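Local coordinates for cytochrome C-type biogenesis protein ccmF (Thermus thermophilus, PDB 6ZMQ) that probably acts as a membrane-bound cytochrome c heme lyase, binding heme b and taking part in cytochrome c maturation, at residues R55-L60 with L140-L145; S113-G118 with G154-I159; L119-Y124 with F146-F151. All coordinates share one frame; numbering follows the deposited sequence.

Interaction 1 (R55-L60 with L140-L145); sequences RGARAL and LVLAVL. With PTY (phosphatidylethanolamine), chain E.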
# COMPACT_ATOMS: atom_id res chain seq x y z
N ARG A 55 9.78 -30.23 -15.37
CA ARG A 55 8.40 -30.69 -15.44
C ARG A 55 7.82 -30.93 -14.06
O ARG A 55 6.64 -30.66 -13.85
CB ARG A 55 8.25 -31.98 -16.27
CG ARG A 55 8.71 -31.91 -17.71
CD ARG A 55 8.89 -33.30 -18.34
NE ARG A 55 7.79 -34.22 -18.05
CZ ARG A 55 7.94 -35.43 -17.54
NH1 ARG A 55 9.15 -35.89 -17.27
NH2 ARG A 55 6.88 -36.20 -17.30
N GLY A 56 8.61 -31.43 -13.10
CA GLY A 56 8.06 -31.77 -11.79
C GLY A 56 7.70 -30.56 -10.94
O GLY A 56 6.64 -30.53 -10.30
N ALA A 57 8.57 -29.54 -10.94
CA ALA A 57 8.27 -28.31 -10.20
C ALA A 57 7.09 -27.55 -10.82
O ALA A 57 6.27 -26.97 -10.10
CB ALA A 57 9.51 -27.42 -10.12
N ARG A 58 6.99 -27.56 -12.15
CA ARG A 58 5.80 -27.08 -12.85
C ARG A 58 4.60 -28.01 -12.68
O ARG A 58 3.49 -27.65 -13.06
CB ARG A 58 6.06 -26.91 -14.35
CG ARG A 58 6.90 -25.72 -14.77
CD ARG A 58 6.76 -25.56 -16.27
NE ARG A 58 7.58 -24.49 -16.82
CZ ARG A 58 7.72 -24.26 -18.12
NH1 ARG A 58 8.36 -23.18 -18.54
NH2 ARG A 58 7.17 -25.07 -19.01
N ALA A 59 4.82 -29.26 -12.27
CA ALA A 59 3.69 -30.11 -11.97
C ALA A 59 3.12 -29.83 -10.59
O ALA A 59 1.94 -30.10 -10.36
CB ALA A 59 4.08 -31.59 -12.10
N LEU A 60 3.93 -29.32 -9.66
CA LEU A 60 3.46 -29.13 -8.29
C LEU A 60 2.91 -27.73 -7.98
O LEU A 60 2.60 -27.46 -6.81
CB LEU A 60 4.56 -29.47 -7.29
CG LEU A 60 5.13 -30.88 -7.35
CD1 LEU A 60 6.56 -30.80 -6.96
CD2 LEU A 60 4.38 -31.82 -6.41
N LEU A 140 14.79 -21.61 -12.00
CA LEU A 140 15.18 -20.77 -10.88
C LEU A 140 14.06 -19.86 -10.35
O LEU A 140 14.04 -19.61 -9.13
CB LEU A 140 16.42 -19.95 -11.20
CG LEU A 140 17.69 -20.53 -10.54
CD1 LEU A 140 18.77 -19.52 -10.51
CD2 LEU A 140 17.46 -21.07 -9.11
N VAL A 141 13.12 -19.38 -11.20
CA VAL A 141 11.98 -18.63 -10.66
C VAL A 141 11.10 -19.55 -9.82
O VAL A 141 10.60 -19.13 -8.76
CB VAL A 141 11.14 -17.89 -11.74
CG1 VAL A 141 11.90 -16.76 -12.37
CG2 VAL A 141 10.48 -18.79 -12.79
N LEU A 142 10.97 -20.83 -10.23
CA LEU A 142 10.22 -21.77 -9.40
C LEU A 142 10.94 -22.06 -8.09
O LEU A 142 10.28 -22.16 -7.06
CB LEU A 142 9.92 -23.05 -10.18
CG LEU A 142 8.95 -22.92 -11.37
CD1 LEU A 142 8.40 -24.25 -11.76
CD2 LEU A 142 7.80 -21.97 -11.03
N ALA A 143 12.28 -22.12 -8.11
CA ALA A 143 13.06 -22.36 -6.89
C ALA A 143 12.84 -21.27 -5.84
O ALA A 143 12.52 -21.56 -4.68
CB ALA A 143 14.54 -22.49 -7.23
N VAL A 144 12.93 -19.99 -6.25
CA VAL A 144 12.78 -18.92 -5.25
C VAL A 144 11.31 -18.73 -4.84
O VAL A 144 11.02 -18.48 -3.66
CB VAL A 144 13.45 -17.62 -5.76
CG1 VAL A 144 12.97 -17.31 -7.12
CG2 VAL A 144 13.24 -16.43 -4.82
N LEU A 145 10.35 -18.91 -5.77
CA LEU A 145 8.94 -18.76 -5.41
C LEU A 145 8.44 -19.90 -4.52
O LEU A 145 7.70 -19.67 -3.55
CB LEU A 145 8.08 -18.60 -6.66
CG LEU A 145 8.18 -17.31 -7.49
CD1 LEU A 145 7.11 -17.31 -8.56
CD2 LEU A 145 8.02 -16.11 -6.58
C1 PTY E . 13.03 -20.09 17.71
C2 PTY E . 13.89 -18.04 24.51
C3 PTY E . 13.73 -17.18 23.26
O4 PTY E . 11.69 -20.36 17.41
C5 PTY E . 12.99 -17.64 18.36
C6 PTY E . 13.45 -18.67 17.31
O7 PTY E . 13.00 -18.33 16.00
C8 PTY E . 13.94 -18.49 14.96
O10 PTY E . 15.00 -18.97 15.19
C11 PTY E . 13.64 -18.05 13.51
C12 PTY E . 14.73 -18.49 12.51
C13 PTY E . 14.77 -17.61 11.24
C14 PTY E . 14.93 -18.42 9.93
C15 PTY E . 14.23 -17.73 8.75
C16 PTY E . 14.91 -18.01 7.39
C17 PTY E . 13.93 -18.69 6.42
C18 PTY E . 14.23 -18.38 4.95
C19 PTY E . 13.36 -19.26 4.03
C20 PTY E . 13.88 -19.22 2.59
C21 PTY E . 13.43 -20.47 1.81
C22 PTY E . 14.55 -20.99 0.91
C23 PTY E . 14.60 -20.22 -0.41
C24 PTY E . 15.63 -20.84 -1.36
C25 PTY E . 15.54 -20.23 -2.77
C26 PTY E . 16.86 -19.55 -3.13
C27 PTY E . 17.19 -19.74 -4.61
C28 PTY E . 18.19 -18.67 -5.03
C29 PTY E . 18.99 -19.11 -6.25
C30 PTY E . 11.46 -21.73 17.21
C31 PTY E . 11.80 -22.37 15.86
O30 PTY E . 11.03 -22.40 18.09
C32 PTY E . 11.14 -21.55 14.74
C33 PTY E . 11.65 -21.98 13.37
C34 PTY E . 10.80 -21.32 12.28
C35 PTY E . 11.34 -21.68 10.89
C36 PTY E . 10.23 -21.64 9.85
C37 PTY E . 10.56 -22.62 8.72
C38 PTY E . 10.68 -21.86 7.40
C39 PTY E . 11.21 -22.77 6.29
C40 PTY E . 12.67 -22.43 6.00
C41 PTY E . 13.14 -23.08 4.69
C42 PTY E . 13.76 -24.44 4.98
C43 PTY E . 14.70 -24.82 3.84
C44 PTY E . 14.02 -25.87 2.97
P1 PTY E . 13.74 -18.23 20.86
O11 PTY E . 13.00 -17.88 22.29
O12 PTY E . 14.86 -17.26 20.62
O13 PTY E . 14.32 -19.62 20.98
O14 PTY E . 12.66 -18.22 19.60
N1 PTY E . 15.30 -18.23 24.80
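In the transmembrane helix bundle of CcmF, the short helix 51-57 and the turn after it lean against the flank of helix 135-157, and the join is made by A57 and R58 on one side and L142 on the other. It is a small apolar contact, about 110 Å² in all, with no hydrogen bond across it. The backbones come nearest at A57 and L142, whose CA atoms are 6.9 Å apart. One methyl does the touching: L142 CD1 lies 3.7 Å from A57 CB, and it also rests on the chain itself, 3.6 Å from R58 N. Carbon CG of R58 meets the same methyl, with CG to L142 CD1 at 3.7 Å. L142 gets there because its CG stands opposite its own carbonyl carbon (chi1 -67°), which sends the branch out from the helix toward the 55-60 backbone. R58 crosses the leucine at about a right angle and stays extended from CG to NE, so its aliphatic start does the packing while the guanidinium group is carried well past L142. Farther on, the R58 side chain touches K131 and A138.

Another flank of helix 135-157 meets a bound phosphatidylethanolamine. L140 CD2 is 3.8 Å from the lipid's C29, the last carbon of one acyl chain, and V144 CA lies 3.9 Å from C25 of that chain. The segment 140-145 is therefore held between protein on one flank and lipid tail on another. Around this point, helix 20-47 packs A42 on A57 and L43 on A143, helix 185-213 brings Y204 and A205 to V144, and L60 takes the N-cap position from which helix 61-81 sets off.

Interaction 2 (S113-G118 with G154-I159); sequences SILLWG and GVMATI. With PTY (phosphatidylethanolamine), chain E.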
# COMPACT_ATOMS: atom_id res chain seq x y z
N SER A 113 -3.97 -14.56 8.76
CA SER A 113 -3.48 -13.63 7.75
C SER A 113 -2.26 -14.17 7.03
O SER A 113 -2.09 -13.91 5.83
CB SER A 113 -3.19 -12.26 8.37
OG SER A 113 -2.27 -12.36 9.44
N ILE A 114 -1.42 -14.95 7.71
CA ILE A 114 -0.33 -15.57 6.95
C ILE A 114 -0.84 -16.75 6.14
O ILE A 114 -0.22 -17.11 5.13
CB ILE A 114 0.89 -15.94 7.82
CG1 ILE A 114 0.52 -16.72 9.07
CG2 ILE A 114 1.65 -14.69 8.23
CD1 ILE A 114 1.59 -17.68 9.54
N LEU A 115 -1.99 -17.34 6.51
CA LEU A 115 -2.63 -18.31 5.62
C LEU A 115 -3.14 -17.64 4.33
O LEU A 115 -2.93 -18.16 3.23
CB LEU A 115 -3.76 -19.05 6.34
CG LEU A 115 -4.61 -20.10 5.58
CD1 LEU A 115 -3.78 -21.03 4.68
CD2 LEU A 115 -5.46 -20.93 6.54
N LEU A 116 -3.80 -16.48 4.46
CA LEU A 116 -4.26 -15.76 3.27
C LEU A 116 -3.08 -15.23 2.45
O LEU A 116 -3.13 -15.18 1.21
CB LEU A 116 -5.21 -14.63 3.69
CG LEU A 116 -6.02 -13.72 2.73
CD1 LEU A 116 -5.26 -12.49 2.22
CD2 LEU A 116 -6.53 -14.54 1.54
N TRP A 117 -2.00 -14.87 3.14
CA TRP A 117 -0.76 -14.41 2.53
C TRP A 117 -0.10 -15.51 1.70
O TRP A 117 0.29 -15.29 0.54
CB TRP A 117 0.16 -13.95 3.66
CG TRP A 117 1.25 -13.07 3.29
CD1 TRP A 117 1.63 -12.72 2.03
CD2 TRP A 117 2.14 -12.39 4.18
NE1 TRP A 117 2.69 -11.88 2.09
CE2 TRP A 117 3.03 -11.64 3.39
CE3 TRP A 117 2.26 -12.33 5.57
CZ2 TRP A 117 4.04 -10.87 3.93
CZ3 TRP A 117 3.27 -11.54 6.12
CH2 TRP A 117 4.13 -10.82 5.29
N GLY A 118 0.05 -16.70 2.29
CA GLY A 118 0.59 -17.83 1.56
C GLY A 118 -0.33 -18.31 0.46
O GLY A 118 0.15 -18.81 -0.56
N GLY A 154 6.07 -23.19 6.39
CA GLY A 154 6.88 -23.54 7.55
C GLY A 154 6.58 -22.66 8.75
O GLY A 154 6.33 -23.16 9.85
N VAL A 155 6.52 -21.33 8.54
CA VAL A 155 6.24 -20.40 9.63
C VAL A 155 4.76 -20.47 10.04
O VAL A 155 4.34 -19.86 11.02
CB VAL A 155 6.65 -18.96 9.24
CG1 VAL A 155 5.57 -18.22 8.44
CG2 VAL A 155 7.09 -18.14 10.45
N MET A 156 3.93 -21.09 9.20
CA MET A 156 2.57 -21.41 9.57
C MET A 156 2.47 -22.77 10.26
O MET A 156 1.48 -23.05 10.94
CB MET A 156 1.70 -21.39 8.32
CG MET A 156 0.22 -21.11 8.52
SD MET A 156 -0.60 -21.20 6.91
CE MET A 156 0.53 -20.25 5.87
N ALA A 157 3.43 -23.68 10.05
CA ALA A 157 3.29 -25.01 10.61
C ALA A 157 4.04 -25.25 11.91
O ALA A 157 3.44 -25.77 12.86
CB ALA A 157 3.73 -26.08 9.60
N THR A 158 5.33 -24.88 12.01
CA THR A 158 6.03 -25.20 13.26
C THR A 158 5.73 -24.15 14.32
O THR A 158 5.58 -24.47 15.50
CB THR A 158 7.55 -25.39 13.04
OG1 THR A 158 8.19 -25.58 14.31
CG2 THR A 158 8.23 -24.21 12.31
N ILE A 159 5.62 -22.89 13.90
CA ILE A 159 5.23 -21.77 14.73
C ILE A 159 3.94 -21.26 14.11
O ILE A 159 3.62 -21.69 13.00
CB ILE A 159 6.39 -20.73 14.74
CG1 ILE A 159 6.60 -20.06 16.09
CG2 ILE A 159 6.27 -19.69 13.65
CD1 ILE A 159 7.76 -19.10 16.02
C1 PTY E . 13.03 -20.09 17.71
C2 PTY E . 13.89 -18.04 24.51
C3 PTY E . 13.73 -17.18 23.26
O4 PTY E . 11.69 -20.36 17.41
C5 PTY E . 12.99 -17.64 18.36
C6 PTY E . 13.45 -18.67 17.31
O7 PTY E . 13.00 -18.33 16.00
C8 PTY E . 13.94 -18.49 14.96
O10 PTY E . 15.00 -18.97 15.19
C11 PTY E . 13.64 -18.05 13.51
C12 PTY E . 14.73 -18.49 12.51
C13 PTY E . 14.77 -17.61 11.24
C14 PTY E . 14.93 -18.42 9.93
C15 PTY E . 14.23 -17.73 8.75
C16 PTY E . 14.91 -18.01 7.39
C17 PTY E . 13.93 -18.69 6.42
C18 PTY E . 14.23 -18.38 4.95
C19 PTY E . 13.36 -19.26 4.03
C20 PTY E . 13.88 -19.22 2.59
C21 PTY E . 13.43 -20.47 1.81
C22 PTY E . 14.55 -20.99 0.91
C23 PTY E . 14.60 -20.22 -0.41
C24 PTY E . 15.63 -20.84 -1.36
C25 PTY E . 15.54 -20.23 -2.77
C26 PTY E . 16.86 -19.55 -3.13
C27 PTY E . 17.19 -19.74 -4.61
C28 PTY E . 18.19 -18.67 -5.03
C29 PTY E . 18.99 -19.11 -6.25
C30 PTY E . 11.46 -21.73 17.21
C31 PTY E . 11.80 -22.37 15.86
O30 PTY E . 11.03 -22.40 18.09
C32 PTY E . 11.14 -21.55 14.74
C33 PTY E . 11.65 -21.98 13.37
C34 PTY E . 10.80 -21.32 12.28
C35 PTY E . 11.34 -21.68 10.89
C36 PTY E . 10.23 -21.64 9.85
C37 PTY E . 10.56 -22.62 8.72
C38 PTY E . 10.68 -21.86 7.40
C39 PTY E . 11.21 -22.77 6.29
C40 PTY E . 12.67 -22.43 6.00
C41 PTY E . 13.14 -23.08 4.69
C42 PTY E . 13.76 -24.44 4.98
C43 PTY E . 14.70 -24.82 3.84
C44 PTY E . 14.02 -25.87 2.97
P1 PTY E . 13.74 -18.23 20.86
O11 PTY E . 13.00 -17.88 22.29
O12 PTY E . 14.86 -17.26 20.62
O13 PTY E . 14.32 -19.62 20.98
O14 PTY E . 12.66 -18.22 19.60
N1 PTY E . 15.30 -18.23 24.80
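M156 reaches across to I114 and L115 and carries most of this contact between helices 110-129 and 135-157. Its thioether wraps over the helix surface: SD sits 3.9 Å from L115 CB, and the CE methyl lies against the backbone, 3.7 Å from L115 CA. The chain leaves with CG anti to the backbone N (chi1 -154°), runs straight through chi2, then bends at chi3 (-45°), which turns CE along helix 110-129 toward G118, where no side chain stands in its path. I114 slides past M156 in the opposite direction, bringing its CD1 to 3.8 Å from M156 CG. The same methyl brushes V155, 4.2 Å from CG1. Nothing here is a hydrogen bond across the helices; I114 O is used within its own helix by G118 N.

On the lipid side, T158 CG2 is 3.9 Å from C34 of the phosphatidylethanolamine, and G154, lacking a side chain, lets the acyl chain lie directly on its backbone, with G154 C 3.9 Å from C36. G154 O in turn receives both A157 N and T158 N.

Behind this first shell, P162 backs M156 and F163 backs L115. Helix 61-81 packs A71 and L75 on L115, so the hairpin of helices 110-129 and 135-157 has helix 61-81 as its neighbour on the L115 flank.

Interaction 3 (L119-Y124 with F146-F151); sequences LLQTLY and FGIQVF. With PTY (phosphatidylethanolamine), chain E.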
# COMPACT_ATOMS: atom_id res chain seq x y z
N LEU A 119 -1.64 -18.10 0.61
CA LEU A 119 -2.58 -18.44 -0.45
C LEU A 119 -2.42 -17.52 -1.66
O LEU A 119 -2.43 -17.99 -2.81
CB LEU A 119 -4.02 -18.38 0.06
CG LEU A 119 -5.03 -18.85 -0.99
CD1 LEU A 119 -5.91 -19.78 -0.32
CD2 LEU A 119 -5.89 -17.74 -1.60
N LEU A 120 -2.31 -16.21 -1.43
CA LEU A 120 -2.13 -15.30 -2.55
C LEU A 120 -0.75 -15.45 -3.18
O LEU A 120 -0.61 -15.24 -4.39
CB LEU A 120 -2.40 -13.86 -2.08
CG LEU A 120 -3.84 -13.58 -1.64
CD1 LEU A 120 -4.09 -12.09 -1.43
CD2 LEU A 120 -4.87 -14.16 -2.62
N GLN A 121 0.24 -15.89 -2.38
CA GLN A 121 1.53 -16.31 -2.93
C GLN A 121 1.38 -17.51 -3.86
O GLN A 121 1.94 -17.51 -4.97
CB GLN A 121 2.49 -16.66 -1.80
CG GLN A 121 3.61 -15.67 -1.62
CD GLN A 121 4.65 -15.77 -2.70
OE1 GLN A 121 4.80 -16.80 -3.37
NE2 GLN A 121 5.41 -14.71 -2.87
N THR A 122 0.63 -18.53 -3.43
CA THR A 122 0.45 -19.72 -4.25
C THR A 122 -0.37 -19.43 -5.51
O THR A 122 -0.11 -20.02 -6.57
CB THR A 122 -0.22 -20.84 -3.46
OG1 THR A 122 -1.43 -20.36 -2.85
CG2 THR A 122 0.70 -21.46 -2.40
N LEU A 123 -1.35 -18.53 -5.41
CA LEU A 123 -2.14 -18.13 -6.58
C LEU A 123 -1.28 -17.39 -7.60
O LEU A 123 -1.36 -17.66 -8.80
CB LEU A 123 -3.33 -17.27 -6.17
CG LEU A 123 -3.96 -16.37 -7.25
CD1 LEU A 123 -4.87 -17.17 -8.19
CD2 LEU A 123 -4.71 -15.17 -6.67
N TYR A 124 -0.43 -16.47 -7.12
CA TYR A 124 0.43 -15.71 -8.03
C TYR A 124 1.51 -16.60 -8.65
O TYR A 124 1.88 -16.42 -9.82
CB TYR A 124 1.03 -14.52 -7.29
CG TYR A 124 0.21 -13.25 -7.42
CD1 TYR A 124 -1.13 -13.23 -7.04
CD2 TYR A 124 0.78 -12.07 -7.89
CE1 TYR A 124 -1.89 -12.07 -7.12
CE2 TYR A 124 0.02 -10.90 -7.99
CZ TYR A 124 -1.31 -10.91 -7.60
OH TYR A 124 -2.07 -9.77 -7.69
N PHE A 146 8.89 -21.14 -4.80
CA PHE A 146 8.61 -22.26 -3.90
C PHE A 146 9.33 -22.10 -2.57
O PHE A 146 8.84 -22.59 -1.55
CB PHE A 146 9.03 -23.59 -4.54
CG PHE A 146 7.99 -24.18 -5.46
CD1 PHE A 146 6.74 -24.51 -4.98
CD2 PHE A 146 8.29 -24.53 -6.78
CE1 PHE A 146 5.79 -25.09 -5.80
CE2 PHE A 146 7.35 -25.10 -7.61
CZ PHE A 146 6.09 -25.40 -7.11
N GLY A 147 10.47 -21.40 -2.54
CA GLY A 147 11.11 -21.07 -1.28
C GLY A 147 10.30 -20.12 -0.41
O GLY A 147 10.24 -20.28 0.81
N ILE A 148 9.69 -19.11 -1.04
CA ILE A 148 8.83 -18.16 -0.31
C ILE A 148 7.61 -18.88 0.26
O ILE A 148 7.22 -18.68 1.42
CB ILE A 148 8.41 -16.99 -1.22
CG1 ILE A 148 9.62 -16.14 -1.61
CG2 ILE A 148 7.41 -16.07 -0.53
CD1 ILE A 148 9.30 -15.16 -2.73
N GLN A 149 7.01 -19.76 -0.56
CA GLN A 149 5.90 -20.60 -0.11
C GLN A 149 6.31 -21.52 1.03
O GLN A 149 5.53 -21.73 1.98
CB GLN A 149 5.36 -21.44 -1.27
CG GLN A 149 4.76 -20.68 -2.43
CD GLN A 149 4.19 -21.62 -3.47
OE1 GLN A 149 3.95 -21.22 -4.60
NE2 GLN A 149 3.99 -22.87 -3.10
N VAL A 150 7.52 -22.09 0.95
CA VAL A 150 8.04 -22.96 2.00
C VAL A 150 8.26 -22.18 3.29
O VAL A 150 7.97 -22.68 4.38
CB VAL A 150 9.31 -23.69 1.51
CG1 VAL A 150 10.25 -24.10 2.62
CG2 VAL A 150 8.89 -24.92 0.78
N PHE A 151 8.70 -20.91 3.19
CA PHE A 151 8.82 -20.08 4.39
C PHE A 151 7.47 -19.79 5.02
O PHE A 151 7.33 -19.87 6.24
CB PHE A 151 9.52 -18.74 4.14
CG PHE A 151 9.57 -17.87 5.39
CD1 PHE A 151 10.26 -18.30 6.52
CD2 PHE A 151 8.84 -16.69 5.47
CE1 PHE A 151 10.29 -17.53 7.68
CE2 PHE A 151 8.87 -15.91 6.63
CZ PHE A 151 9.59 -16.34 7.73
C1 PTY E . 13.03 -20.09 17.71
C2 PTY E . 13.89 -18.04 24.51
C3 PTY E . 13.73 -17.18 23.26
O4 PTY E . 11.69 -20.36 17.41
C5 PTY E . 12.99 -17.64 18.36
C6 PTY E . 13.45 -18.67 17.31
O7 PTY E . 13.00 -18.33 16.00
C8 PTY E . 13.94 -18.49 14.96
O10 PTY E . 15.00 -18.97 15.19
C11 PTY E . 13.64 -18.05 13.51
C12 PTY E . 14.73 -18.49 12.51
C13 PTY E . 14.77 -17.61 11.24
C14 PTY E . 14.93 -18.42 9.93
C15 PTY E . 14.23 -17.73 8.75
C16 PTY E . 14.91 -18.01 7.39
C17 PTY E . 13.93 -18.69 6.42
C18 PTY E . 14.23 -18.38 4.95
C19 PTY E . 13.36 -19.26 4.03
C20 PTY E . 13.88 -19.22 2.59
C21 PTY E . 13.43 -20.47 1.81
C22 PTY E . 14.55 -20.99 0.91
C23 PTY E . 14.60 -20.22 -0.41
C24 PTY E . 15.63 -20.84 -1.36
C25 PTY E . 15.54 -20.23 -2.77
C26 PTY E . 16.86 -19.55 -3.13
C27 PTY E . 17.19 -19.74 -4.61
C28 PTY E . 18.19 -18.67 -5.03
C29 PTY E . 18.99 -19.11 -6.25
C30 PTY E . 11.46 -21.73 17.21
C31 PTY E . 11.80 -22.37 15.86
O30 PTY E . 11.03 -22.40 18.09
C32 PTY E . 11.14 -21.55 14.74
C33 PTY E . 11.65 -21.98 13.37
C34 PTY E . 10.80 -21.32 12.28
C35 PTY E . 11.34 -21.68 10.89
C36 PTY E . 10.23 -21.64 9.85
C37 PTY E . 10.56 -22.62 8.72
C38 PTY E . 10.68 -21.86 7.40
C39 PTY E . 11.21 -22.77 6.29
C40 PTY E . 12.67 -22.43 6.00
C41 PTY E . 13.14 -23.08 4.69
C42 PTY E . 13.76 -24.44 4.98
C43 PTY E . 14.70 -24.82 3.84
C44 PTY E . 14.02 -25.87 2.97
P1 PTY E . 13.74 -18.23 20.86
O11 PTY E . 13.00 -17.88 22.29
O12 PTY E . 14.86 -17.26 20.62
O13 PTY E . 14.32 -19.62 20.98
O14 PTY E . 12.66 -18.22 19.60
N1 PTY E . 15.30 -18.23 24.80
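Q121 and Q149 mark the closest backbone approach, CA to CA 6.7 Å, of two helices that run almost antiparallel, their short axes 9.9 Å apart and at 162° to each other. Helices 110-129 and 135-157 are consecutive in the chain and form a helical hairpin in the membrane bundle. The two glutamines do not bond to each other: their amide planes are turned 60° apart, and each amide lies on a hydrocarbon neighbour. The Q121 chain, bent at chi2, crosses I148 at about a right angle and sets its amide over the CG2 methyl, with NE2 3.4 Å and CD 3.5 Å from I148 CG2. Q149, extended beyond CG, reaches the other way and lays its amide on T122, NE2 to T122 CG2 being 3.6 Å. V198 and S201 of helix 185-213 also pack on Q121. Shortening Q121 to an alanine here would probably open a gap over I148 CG2 and leave that methyl without its amide cover.

Q149 has weak hydrogen bonds from NE2 to S35 OG and between OE1 and T125 OG1. On the far flank of helix 135-157 the lipid takes over: F151 CD1 is 3.7 Å from C17 of one acyl chain, and V150 CG1 touches the other. T122 turns its hydroxyl back to its own helix, OG1 standing between the backbone N and the carbonyl carbon (chi1 53°). There T122 OG1 is shared between two backbone carbonyls, hydrogen-bonded to G118 O and, at 2.6 Å, to L119 O, which it reaches from the same face as L123 N.

All three contacts use helix 135-157, in the order 140-145, 146-151, 154-159 along it. Interactions 2 and 3 pair it with helix 110-129, with interaction 3 nested inside the loop closed by interaction 2 and their centres about 10 Å apart; together they zip up one helical hairpin. Interaction 1, its centre about 11 Å from that of interaction 3 and about 20 Å from that of interaction 2, adds a segment from earlier in the chain. F146 packs on that segment's backbone, its CE2 3.3 Å from A57 O. One phosphatidylethanolamine touches the helix 135-157 segment of each interaction, mostly through residues other than those meeting the partner segment, away from the annotated heme sites.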